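Local structure of putative type VI secretion protein (Escherichia coli, 6SK0) at the interface of chains A and B. The protein forms the trimeric spike at the tip of the type VI secretion system, loads and inhibits a phospholipase effector, and probably helps puncture the target cell. Residues are numbered along the deposited sequence; one frame, centred on the assembly and turned at random. Chains: chain A/B, Putative type VI secretion protein.

Contact 1: the interface of chains A and B. Residues chain A 566-570; chain B 523-524, 526, 547, 549.
The chain A backbone runs extended through A:Met566 and A:Gln567, then coils into the 3-10 turn 568-570, where A:Gln569 and A:Ala570 take positive phi (63° and 55°), so that the turn passes across one face of the guanidinium of B:Arg547, near its rim, close to the end of strand 544-548. B:Arg547 starts with CG in the crowded position between backbone N and carbonyl carbon and bends at chi2 and chi3. NH2 of B:Arg547 gives a bent hydrogen bond (135° at H) of 2.9 Å to the carbonyl O of A:Gln567, on a lone pair in the carbonyl plane, tilted out of the guanidinium plane. Within chain B, NE of B:Arg547 donates to the backbone O of B:Lys524 at 2.6 Å, nearly straight, and its NH1 makes a salt bridge of 3.0 Å to OD1 of B:Asp549, met from above the carboxylate plane. Those bonds should fix the guanidinium, NH2 aimed at chain A. A:Ala570 sets its backbone N over that face and its CB 3.5 Å from CD of B:Arg547. A:Gln569 and B:Lys524 cross at about a right angle, NZ of B:Lys524 bonding only weakly to OE1 of A:Gln569 at 3.4 Å. B:Asp549 crosses A:Met566 likewise, the thioether SD resting 3.3 Å from the carboxylate carbon CG.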
loop_
_atom_site.group_PDB
_atom_site.type_symbol
_atom_site.label_atom_id
_atom_site.label_comp_id
_atom_site.label_asym_id
_atom_site.label_seq_id
_atom_site.Cartn_x
_atom_site.Cartn_y
_atom_site.Cartn_z
ATOM N N MET A 566 -0.195 7.101 24.005
ATOM C CA MET A 566 -0.456 7.228 25.428
ATOM C C MET A 566 -1.079 8.580 25.751
ATOM O O MET A 566 -0.589 9.626 25.323
ATOM C CB MET A 566 0.850 7.052 26.194
ATOM C CG MET A 566 0.708 7.110 27.688
ATOM S SD MET A 566 0.170 5.534 28.324
ATOM C CE MET A 566 1.523 4.470 27.853
ATOM N N GLN A 567 -2.180 8.551 26.490
ATOM C CA GLN A 567 -2.778 9.746 27.079
ATOM C C GLN A 567 -3.031 9.447 28.547
ATOM O O GLN A 567 -4.148 9.095 28.939
ATOM C CB GLN A 567 -4.062 10.155 26.364
ATOM C CG GLN A 567 -4.524 11.533 26.751
ATOM C CD GLN A 567 -5.927 11.830 26.304
ATOM O OE1 GLN A 567 -6.886 11.474 26.975
ATOM N NE2 GLN A 567 -6.057 12.499 25.173
ATOM N N PRO A 568 -2.013 9.583 29.385
ATOM C CA PRO A 568 -2.111 9.097 30.768
ATOM C C PRO A 568 -3.224 9.750 31.565
ATOM O O PRO A 568 -3.426 10.964 31.490
ATOM C CB PRO A 568 -0.733 9.429 31.350
ATOM C CG PRO A 568 -0.188 10.480 30.473
ATOM C CD PRO A 568 -0.713 10.210 29.110
ATOM N N GLN A 569 -3.961 8.930 32.312
ATOM C CA GLN A 569 -5.050 9.357 33.186
ATOM C C GLN A 569 -6.196 10.000 32.423
ATOM O O GLN A 569 -6.990 10.736 33.011
ATOM C CB GLN A 569 -4.548 10.311 34.274
ATOM C CG GLN A 569 -3.515 9.696 35.182
ATOM C CD GLN A 569 -4.063 8.523 35.959
ATOM O OE1 GLN A 569 -4.941 8.682 36.801
ATOM N NE2 GLN A 569 -3.556 7.334 35.674
ATOM N N ALA A 570 -6.300 9.733 31.121
ATOM C CA ALA A 570 -7.326 10.322 30.264
ATOM C C ALA A 570 -7.311 11.846 30.320
ATOM O O ALA A 570 -8.333 12.492 30.106
ATOM C CB ALA A 570 -8.718 9.794 30.615
ATOM N N GLY B 523 -3.363 3.109 33.959
ATOM C CA GLY B 523 -3.892 4.434 33.860
ATOM C C GLY B 523 -5.370 4.301 34.154
ATOM O O GLY B 523 -5.814 3.406 34.860
ATOM N N LYS B 524 -6.155 5.177 33.570
ATOM C CA LYS B 524 -7.599 5.022 33.669
ATOM C C LYS B 524 -8.056 4.224 32.456
ATOM O O LYS B 524 -8.219 4.768 31.366
ATOM C CB LYS B 524 -8.274 6.382 33.762
ATOM C CG LYS B 524 -7.874 7.163 34.996
ATOM C CD LYS B 524 -8.913 8.202 35.348
ATOM C CE LYS B 524 -8.489 9.042 36.539
ATOM N NZ LYS B 524 -8.182 8.215 37.729
ATOM N N GLN B 526 -10.853 2.851 30.547
ATOM C CA GLN B 526 -12.219 3.340 30.574
ATOM C C GLN B 526 -12.931 3.041 29.271
ATOM O O GLN B 526 -12.325 2.960 28.202
ATOM C CB GLN B 526 -12.289 4.850 30.814
ATOM C CG GLN B 526 -11.444 5.356 31.937
ATOM C CD GLN B 526 -11.590 6.837 32.134
ATOM O OE1 GLN B 526 -11.735 7.587 31.177
ATOM N NE2 GLN B 526 -11.552 7.271 33.380
ATOM N N ARG B 547 -10.243 3.511 26.150
ATOM C CA ARG B 547 -8.917 4.048 26.386
ATOM C C ARG B 547 -8.255 3.343 27.555
ATOM O O ARG B 547 -8.914 2.885 28.488
ATOM C CB ARG B 547 -8.971 5.547 26.639
ATOM C CG ARG B 547 -9.866 5.929 27.778
ATOM C CD ARG B 547 -9.199 6.929 28.661
ATOM N NE ARG B 547 -8.053 6.374 29.363
ATOM C CZ ARG B 547 -6.792 6.710 29.121
ATOM N NH1 ARG B 547 -5.816 6.159 29.819
ATOM N NH2 ARG B 547 -6.508 7.599 28.184
ATOM N N ASP B 549 -3.876 3.102 29.302
ATOM C CA ASP B 549 -2.438 3.235 29.144
ATOM C C ASP B 549 -1.784 1.924 28.742
ATOM O O ASP B 549 -0.643 1.931 28.276
ATOM C CB ASP B 549 -1.815 3.757 30.439
ATOM C CG ASP B 549 -2.154 5.210 30.703
ATOM O OD1 ASP B 549 -2.803 5.843 29.852
ATOM O OD2 ASP B 549 -1.764 5.729 31.765
#

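Contact 2: the interface of chains A and B. Residues chain A 695, 702-704, 712; chain B 695, 704-705, 711-712.
This is a stretch of the VgrG needle, an intertwined, trimeric beta-helix in which strands of different chains lie parallel and bond edge to edge. Strand 693-697 of chain A pairs with 702-706 of chain B, and 702-706 of chain A with 710-714 of chain B. The backbone amide of B:Ser705 reaches the O of A:Ile695 at 2.8 Å; B:Asp711 N meets the O of A:Leu702 at 2.9 Å, and A:Met704 N returns to the O of B:Asp711 at 2.8 Å. All three donors arrive nearly along the C=O axis. Inside, A:Met704 and B:Met704 cross obliquely. Each has CG anti to the backbone N (chi1 159°) and runs straight before bending at chi3 (-87°), which brings the methyls together, CE of A:Met704 to CE of B:Met704 at 3.5 Å. A:Leu702 crosses B:Met704 at about a right angle, its CD2 3.6 Å from the sulphur SD. A:Met704 meets B:Ile695 tip to tip, CE to CD1 at 3.6 Å, and A:Ile712 and B:Ile712 also touch by their ends, CD1 to CD1 at 3.8 Å. Backbone bonds outside and interlocked apolar tips within tie the chains together, probably giving the spike the stiffness needed for puncture.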
loop_
_atom_site.group_PDB
_atom_site.type_symbol
_atom_site.label_atom_id
_atom_site.label_comp_id
_atom_site.label_asym_id
_atom_site.label_seq_id
_atom_site.Cartn_x
_atom_site.Cartn_y
_atom_site.Cartn_z
ATOM N N ILE A 695 9.876 -3.588 -23.300
ATOM C CA ILE A 695 9.517 -2.188 -23.152
ATOM C C ILE A 695 8.863 -1.754 -24.454
ATOM O O ILE A 695 9.498 -1.788 -25.514
ATOM C CB ILE A 695 10.735 -1.319 -22.827
ATOM C CG1 ILE A 695 11.422 -1.843 -21.570
ATOM C CG2 ILE A 695 10.333 0.133 -22.686
ATOM C CD1 ILE A 695 12.736 -1.220 -21.297
ATOM N N LEU A 702 8.527 5.946 -28.515
ATOM C CA LEU A 702 9.397 5.637 -27.398
ATOM C C LEU A 702 10.634 6.511 -27.504
ATOM O O LEU A 702 11.258 6.589 -28.566
ATOM C CB LEU A 702 9.784 4.164 -27.364
ATOM C CG LEU A 702 10.597 3.760 -26.134
ATOM C CD1 LEU A 702 10.191 2.380 -25.656
ATOM C CD2 LEU A 702 12.089 3.829 -26.412
ATOM N N SER A 703 10.986 7.153 -26.407
ATOM C CA SER A 703 12.181 7.968 -26.325
ATOM C C SER A 703 13.017 7.485 -25.154
ATOM O O SER A 703 12.514 7.356 -24.034
ATOM C CB SER A 703 11.825 9.445 -26.181
ATOM O OG SER A 703 12.951 10.203 -25.813
ATOM N N MET A 704 14.275 7.183 -25.423
ATOM C CA MET A 704 15.218 6.753 -24.406
ATOM C C MET A 704 16.437 7.648 -24.518
ATOM O O MET A 704 17.114 7.654 -25.549
ATOM C CB MET A 704 15.581 5.285 -24.575
ATOM C CG MET A 704 16.868 4.895 -23.914
ATOM S SD MET A 704 17.071 3.115 -23.850
ATOM C CE MET A 704 16.212 2.805 -22.335
ATOM N N ILE A 712 24.081 0.545 -24.979
ATOM C CA ILE A 712 23.170 -0.539 -25.296
ATOM C C ILE A 712 24.020 -1.740 -25.656
ATOM O O ILE A 712 24.848 -1.666 -26.570
ATOM C CB ILE A 712 22.224 -0.176 -26.445
ATOM C CG1 ILE A 712 21.344 1.005 -26.056
ATOM C CG2 ILE A 712 21.403 -1.372 -26.839
ATOM C CD1 ILE A 712 20.645 1.629 -27.202
ATOM N N ILE B 695 18.930 -0.688 -17.167
ATOM C CA ILE B 695 17.876 -1.593 -17.594
ATOM C C ILE B 695 18.548 -2.857 -18.101
ATOM O O ILE B 695 19.314 -2.812 -19.072
ATOM C CB ILE B 695 16.990 -0.965 -18.674
ATOM C CG1 ILE B 695 16.409 0.351 -18.164
ATOM C CG2 ILE B 695 15.907 -1.930 -19.103
ATOM C CD1 ILE B 695 15.726 1.151 -19.205
ATOM N N MET B 704 12.872 -3.622 -26.891
ATOM C CA MET B 704 12.389 -2.261 -26.728
ATOM C C MET B 704 11.802 -1.831 -28.061
ATOM O O MET B 704 12.515 -1.761 -29.064
ATOM C CB MET B 704 13.505 -1.329 -26.281
ATOM C CG MET B 704 13.237 0.119 -26.558
ATOM S SD MET B 704 14.407 1.185 -25.713
ATOM C CE MET B 704 13.560 1.336 -24.168
ATOM N N SER B 705 10.507 -1.568 -28.084
ATOM C CA SER B 705 9.844 -1.274 -29.337
ATOM C C SER B 705 8.852 -0.142 -29.162
ATOM O O SER B 705 8.322 0.092 -28.076
ATOM C CB SER B 705 9.129 -2.503 -29.907
ATOM O OG SER B 705 8.108 -2.952 -29.046
ATOM N N ASP B 711 13.373 7.053 -30.501
ATOM C CA ASP B 711 14.539 7.919 -30.431
ATOM C C ASP B 711 15.414 7.503 -29.261
ATOM O O ASP B 711 14.933 7.366 -28.131
ATOM C CB ASP B 711 14.131 9.386 -30.320
ATOM C CG ASP B 711 13.311 9.849 -31.508
ATOM O OD1 ASP B 711 13.594 9.404 -32.645
ATOM O OD2 ASP B 711 12.377 10.655 -31.322
ATOM N N ILE B 712 16.688 7.280 -29.543
ATOM C CA ILE B 712 17.702 6.995 -28.546
ATOM C C ILE B 712 18.753 8.081 -28.661
ATOM O O ILE B 712 19.329 8.280 -29.736
ATOM C CB ILE B 712 18.328 5.609 -28.743
ATOM C CG1 ILE B 712 17.272 4.523 -28.582
ATOM C CG2 ILE B 712 19.471 5.415 -27.787
ATOM C CD1 ILE B 712 17.702 3.196 -29.076
#

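Contact 3: the interface of chains A and B. Residues chain A 602-604, 674-677, 684; chain B 677, 684-687.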
loop_
_atom_site.group_PDB
_atom_site.type_symbol
_atom_site.label_atom_id
_atom_site.label_comp_id
_atom_site.label_asym_id
_atom_site.label_seq_id
_atom_site.Cartn_x
_atom_site.Cartn_y
_atom_site.Cartn_z
ATOM N N ASN A 602 9.502 16.781 -15.362
ATOM C CA ASN A 602 8.505 16.409 -16.365
ATOM C C ASN A 602 7.945 15.015 -16.124
ATOM O O ASN A 602 7.560 14.319 -17.062
ATOM C CB ASN A 602 9.061 16.513 -17.788
ATOM C CG ASN A 602 9.700 17.846 -18.055
ATOM O OD1 ASN A 602 9.033 18.877 -18.041
ATOM N ND2 ASN A 602 11.004 17.838 -18.287
ATOM N N ALA A 603 7.895 14.596 -14.869
ATOM C CA ALA A 603 7.167 13.396 -14.511
ATOM C C ALA A 603 5.692 13.729 -14.335
ATOM O O ALA A 603 5.304 14.888 -14.198
ATOM C CB ALA A 603 7.732 12.778 -13.233
ATOM N N THR A 604 4.865 12.694 -14.358
ATOM C CA THR A 604 3.453 12.865 -14.051
ATOM C C THR A 604 3.295 13.189 -12.572
ATOM O O THR A 604 3.756 12.434 -11.712
ATOM C CB THR A 604 2.675 11.610 -14.423
ATOM O OG1 THR A 604 2.735 11.420 -15.839
ATOM C CG2 THR A 604 1.225 11.720 -13.987
ATOM N N ALA A 674 -1.236 7.442 -16.721
ATOM C CA ALA A 674 0.195 7.311 -16.907
ATOM C C ALA A 674 0.812 6.440 -15.823
ATOM O O ALA A 674 0.258 6.273 -14.737
ATOM C CB ALA A 674 0.870 8.682 -16.913
ATOM N N VAL A 675 1.961 5.872 -16.142
ATOM C CA VAL A 675 2.856 5.283 -15.163
ATOM C C VAL A 675 4.100 6.151 -15.138
ATOM O O VAL A 675 4.747 6.352 -16.170
ATOM C CB VAL A 675 3.195 3.826 -15.497
ATOM C CG1 VAL A 675 4.286 3.314 -14.585
ATOM C CG2 VAL A 675 1.953 2.962 -15.409
ATOM N N SER A 676 4.423 6.682 -13.971
ATOM C CA SER A 676 5.515 7.629 -13.831
ATOM C C SER A 676 6.387 7.208 -12.661
ATOM O O SER A 676 5.928 7.186 -11.518
ATOM C CB SER A 676 4.976 9.046 -13.632
ATOM O OG SER A 676 6.019 9.977 -13.500
ATOM N N LEU A 677 7.633 6.862 -12.951
ATOM C CA LEU A 677 8.621 6.542 -11.935
ATOM C C LEU A 677 9.725 7.579 -12.006
ATOM O O LEU A 677 10.429 7.671 -13.016
ATOM C CB LEU A 677 9.191 5.138 -12.126
ATOM C CG LEU A 677 8.215 3.986 -12.337
ATOM C CD1 LEU A 677 8.979 2.686 -12.427
ATOM C CD2 LEU A 677 7.197 3.929 -11.221
ATOM N N MET A 684 17.846 4.740 -11.426
ATOM C CA MET A 684 16.767 3.790 -11.609
ATOM C C MET A 684 17.343 2.482 -12.118
ATOM O O MET A 684 18.137 2.473 -13.061
ATOM C CB MET A 684 15.728 4.349 -12.576
ATOM C CG MET A 684 14.558 3.456 -12.850
ATOM S SD MET A 684 13.241 4.342 -13.697
ATOM C CE MET A 684 12.990 5.717 -12.585
ATOM N N LEU B 677 4.341 -3.166 -15.631
ATOM C CA LEU B 677 3.782 -1.827 -15.557
ATOM C C LEU B 677 3.072 -1.538 -16.866
ATOM O O LEU B 677 3.710 -1.482 -17.922
ATOM C CB LEU B 677 4.862 -0.780 -15.290
ATOM C CG LEU B 677 5.848 -1.035 -14.157
ATOM C CD1 LEU B 677 6.774 0.151 -14.017
ATOM C CD2 LEU B 677 5.123 -1.300 -12.857
ATOM N N MET B 684 4.252 6.259 -20.354
ATOM C CA MET B 684 5.085 5.837 -19.245
ATOM C C MET B 684 6.327 6.706 -19.205
ATOM O O MET B 684 6.982 6.909 -20.229
ATOM C CB MET B 684 5.446 4.362 -19.386
ATOM C CG MET B 684 6.310 3.805 -18.297
ATOM S SD MET B 684 6.371 2.008 -18.365
ATOM C CE MET B 684 4.631 1.609 -18.327
ATOM N N GLN B 685 6.637 7.228 -18.030
ATOM C CA GLN B 685 7.853 7.990 -17.805
ATOM C C GLN B 685 8.684 7.257 -16.768
ATOM O O GLN B 685 8.233 7.046 -15.640
ATOM C CB GLN B 685 7.548 9.416 -17.353
ATOM C CG GLN B 685 6.635 10.179 -18.279
ATOM C CD GLN B 685 5.175 9.970 -17.941
ATOM O OE1 GLN B 685 4.773 10.100 -16.784
ATOM N NE2 GLN B 685 4.372 9.633 -18.944
ATOM N N LEU B 686 9.871 6.844 -17.162
ATOM C CA LEU B 686 10.844 6.231 -16.272
ATOM C C LEU B 686 12.038 7.174 -16.252
ATOM O O LEU B 686 12.857 7.178 -17.174
ATOM C CB LEU B 686 11.201 4.826 -16.741
ATOM C CG LEU B 686 9.981 3.973 -17.116
ATOM C CD1 LEU B 686 10.367 2.736 -17.904
ATOM C CD2 LEU B 686 9.191 3.580 -15.883
ATOM N N LEU B 687 12.111 8.000 -15.219
ATOM C CA LEU B 687 13.035 9.118 -15.177
ATOM C C LEU B 687 13.901 9.052 -13.933
ATOM O O LEU B 687 13.394 8.884 -12.821
ATOM C CB LEU B 687 12.282 10.444 -15.210
ATOM C CG LEU B 687 11.097 10.535 -16.164
ATOM C CD1 LEU B 687 10.347 11.831 -15.938
ATOM C CD2 LEU B 687 11.565 10.416 -17.614
#
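A parallel beta interface between two subunits of the VgrG trimer joins strand 675-679 of chain A to strand 684-688 of chain B, knitting the spike together through backbone and side chains alike. The bonds alternate in direction: B:Gln685 N to the O of A:Val675, A:Leu677 N to the O of B:Gln685, and B:Leu687 N to the O of A:Leu677, the last 2.8 Å long and almost straight (177° at H). On the inner side A:Leu677 meets its copy B:Leu677 tip to tip, CD1 to CD1 at 3.7 Å, and lies alongside B:Leu686, with the same CD1 3.6 Å from CD2 of that residue. A:Met684 comes across B:Leu686 at about a right angle and sets its SD 3.7 Å from the CB. B:Met684 instead runs beside A:Val675, pointing the same way, its CE 3.9 Å from the valine CB. On the other side of the strand pair, B:Gln685 has CG anti to the carbonyl carbon (chi1 -55°) and bends at chi2 (88°), turning its amide toward A:Thr604. That threonine is positioned in turn by its backbone N, which bonds to OG of A:Ser676. The hydroxyl OG1 of A:Thr604 donates to OE1 of B:Gln685 at 2.6 Å from above the amide carbonyl plane.

Contact 4: the interface of chains A and B. Residues chain A 663, 665-668; chain B 604-605, 669, 671-676.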
loop_
_atom_site.group_PDB
_atom_site.type_symbol
_atom_site.label_atom_id
_atom_site.label_comp_id
_atom_site.label_asym_id
_atom_site.label_seq_id
_atom_site.Cartn_x
_atom_site.Cartn_y
_atom_site.Cartn_z
ATOM N N ALA A 663 6.916 -9.052 -3.648
ATOM C CA ALA A 663 5.852 -9.897 -4.164
ATOM C C ALA A 663 6.365 -11.320 -4.288
ATOM O O ALA A 663 7.344 -11.573 -4.994
ATOM C CB ALA A 663 5.343 -9.391 -5.511
ATOM N N GLN A 665 4.785 -13.485 -5.878
ATOM C CA GLN A 665 4.624 -13.816 -7.283
ATOM C C GLN A 665 4.990 -12.651 -8.196
ATOM O O GLN A 665 6.108 -12.608 -8.693
ATOM C CB GLN A 665 3.186 -14.263 -7.541
ATOM C CG GLN A 665 2.881 -15.677 -7.111
ATOM C CD GLN A 665 3.796 -16.698 -7.749
ATOM O OE1 GLN A 665 4.176 -16.568 -8.907
ATOM N NE2 GLN A 665 4.149 -17.722 -6.996
ATOM N N SER A 666 4.171 -11.615 -8.276
ATOM C CA SER A 666 4.401 -10.618 -9.312
ATOM C C SER A 666 3.937 -9.259 -8.830
ATOM O O SER A 666 3.009 -9.141 -8.038
ATOM C CB SER A 666 3.684 -10.963 -10.624
ATOM O OG SER A 666 4.429 -11.869 -11.406
ATOM N N PHE A 667 4.597 -8.237 -9.325
ATOM C CA PHE A 667 4.194 -6.862 -9.097
ATOM C C PHE A 667 3.615 -6.343 -10.400
ATOM O O PHE A 667 4.330 -6.212 -11.396
ATOM C CB PHE A 667 5.365 -6.012 -8.629
ATOM C CG PHE A 667 5.031 -4.566 -8.477
ATOM C CD1 PHE A 667 4.158 -4.149 -7.494
ATOM C CD2 PHE A 667 5.581 -3.622 -9.319
ATOM C CE1 PHE A 667 3.846 -2.828 -7.350
ATOM C CE2 PHE A 667 5.274 -2.292 -9.171
ATOM C CZ PHE A 667 4.407 -1.894 -8.180
ATOM N N THR A 668 2.322 -6.067 -10.398
ATOM C CA THR A 668 1.633 -5.603 -11.588
ATOM C C THR A 668 1.007 -4.250 -11.304
ATOM O O THR A 668 0.405 -4.045 -10.248
ATOM C CB THR A 668 0.568 -6.605 -12.058
ATOM O OG1 THR A 668 -0.547 -6.596 -11.160
ATOM C CG2 THR A 668 1.144 -8.011 -12.124
ATOM N N THR B 604 1.469 -8.756 -17.672
ATOM C CA THR B 604 1.192 -9.779 -16.674
ATOM C C THR B 604 -0.095 -9.427 -15.940
ATOM O O THR B 604 -0.220 -8.337 -15.378
ATOM C CB THR B 604 2.359 -9.899 -15.702
ATOM O OG1 THR B 604 3.512 -10.364 -16.407
ATOM C CG2 THR B 604 2.030 -10.865 -14.578
ATOM N N GLN B 605 -1.054 -10.342 -15.962
ATOM C CA GLN B 605 -2.344 -10.098 -15.342
ATOM C C GLN B 605 -2.218 -10.100 -13.822
ATOM O O GLN B 605 -1.371 -10.778 -13.239
ATOM C CB GLN B 605 -3.350 -11.157 -15.783
ATOM C CG GLN B 605 -4.796 -10.746 -15.667
ATOM C CD GLN B 605 -5.708 -11.679 -16.431
ATOM O OE1 GLN B 605 -5.273 -12.720 -16.919
ATOM N NE2 GLN B 605 -6.974 -11.311 -16.547
ATOM N N VAL B 669 11.114 -2.678 -5.631
ATOM C CA VAL B 669 10.217 -3.790 -5.879
ATOM C C VAL B 669 11.073 -5.006 -6.170
ATOM O O VAL B 669 11.940 -4.966 -7.049
ATOM C CB VAL B 669 9.260 -3.517 -7.050
ATOM C CG1 VAL B 669 8.490 -4.771 -7.388
ATOM C CG2 VAL B 669 8.327 -2.380 -6.732
ATOM N N ALA B 671 9.951 -8.775 -7.160
ATOM C CA ALA B 671 8.917 -9.746 -7.455
ATOM C C ALA B 671 9.586 -11.060 -7.806
ATOM O O ALA B 671 10.541 -11.087 -8.584
ATOM C CB ALA B 671 8.019 -9.275 -8.596
ATOM N N GLU B 672 9.093 -12.142 -7.217
ATOM C CA GLU B 672 9.611 -13.456 -7.559
ATOM C C GLU B 672 9.298 -13.803 -9.006
ATOM O O GLU B 672 10.123 -14.399 -9.701
ATOM C CB GLU B 672 9.045 -14.503 -6.609
ATOM C CG GLU B 672 9.611 -15.885 -6.810
ATOM C CD GLU B 672 11.093 -15.954 -6.512
ATOM O OE1 GLU B 672 11.567 -15.189 -5.652
ATOM O OE2 GLU B 672 11.789 -16.774 -7.139
ATOM N N GLY B 673 8.123 -13.416 -9.484
ATOM C CA GLY B 673 7.769 -13.656 -10.862
ATOM C C GLY B 673 8.084 -12.475 -11.748
ATOM O O GLY B 673 9.250 -12.197 -12.029
ATOM N N ALA B 674 7.060 -11.765 -12.185
ATOM C CA ALA B 674 7.223 -10.697 -13.152
ATOM C C ALA B 674 7.008 -9.336 -12.507
ATOM O O ALA B 674 6.361 -9.209 -11.468
ATOM C CB ALA B 674 6.255 -10.871 -14.323
ATOM N N VAL B 675 7.581 -8.322 -13.129
ATOM C CA VAL B 675 7.238 -6.935 -12.872
ATOM C C VAL B 675 6.568 -6.416 -14.130
ATOM O O VAL B 675 7.150 -6.466 -15.219
ATOM C CB VAL B 675 8.468 -6.097 -12.503
ATOM C CG1 VAL B 675 8.110 -4.629 -12.451
ATOM C CG2 VAL B 675 9.051 -6.569 -11.188
ATOM N N SER B 676 5.344 -5.937 -13.992
ATOM C CA SER B 676 4.543 -5.523 -15.130
ATOM C C SER B 676 3.947 -4.157 -14.844
ATOM O O SER B 676 3.154 -4.005 -13.913
ATOM C CB SER B 676 3.448 -6.550 -15.420
ATOM O OG SER B 676 2.666 -6.167 -16.523
#
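The ring of A:Phe667 carries B:Val669 on one face, with the CG2 methyl of the valine 3.9 Å above the plane and displaced toward the rim. The valine crosses the phenylalanine at about a right angle, and its other methyl, CG1, sits at the root of the ring, 3.6 Å from CB of A:Phe667. CG1 of B:Val675 comes near CD2 close to the level of the ring, not over the face that B:Val669 covers. Chi1 of 176°, CG anti to the backbone N, and chi2 of 67° put the ring there. Behind these groups strand 667-671 of chain A pairs in parallel with 675-679 of chain B. A:Phe667 N donates to the O of B:Ala674 at 2.9 Å, and B:Ser676 N to the O of A:Phe667 at 2.8 Å, each donor close to the C=O axis. One rung earlier the amide of B:Glu672 reaches the O of A:Ala663 at 2.9 Å. Where the chain turns into the strand, A:Ser666 takes the place of a backbone acceptor: its OG lies anti to the carbonyl carbon (chi1 -83°) and receives the amide of B:Ala674 at 2.7 Å. At the outer side A:Thr668 crosses B:Thr604. OG1 of A:Thr668 occupies the crowded position between backbone N and carbonyl carbon, which leaves CG2 of A:Thr668 pointing at chain B, 3.5 Å from the O of B:Thr604 and 3.9 Å from CG2 of B:Thr604.

Contacts 2, 3 and 4 lie close together in the same intertwined needle, 3 and 4 on different sides of it: the C-alpha centres of contacts 2 and 3 are about 14 Å apart, those of 3 and 4 about 18 Å. Contacts 3 and 4 share strand 675-679 and one threonine, A:Thr604 in contact 3 and B:Thr604 in contact 4, so each copy can serve both neighbours in the trimer. The C-alpha centre of contact 1 lies about 45 Å from that of contact 4 and 59 Å from that of contact 2; together they hold the chains along much of the modelled spike.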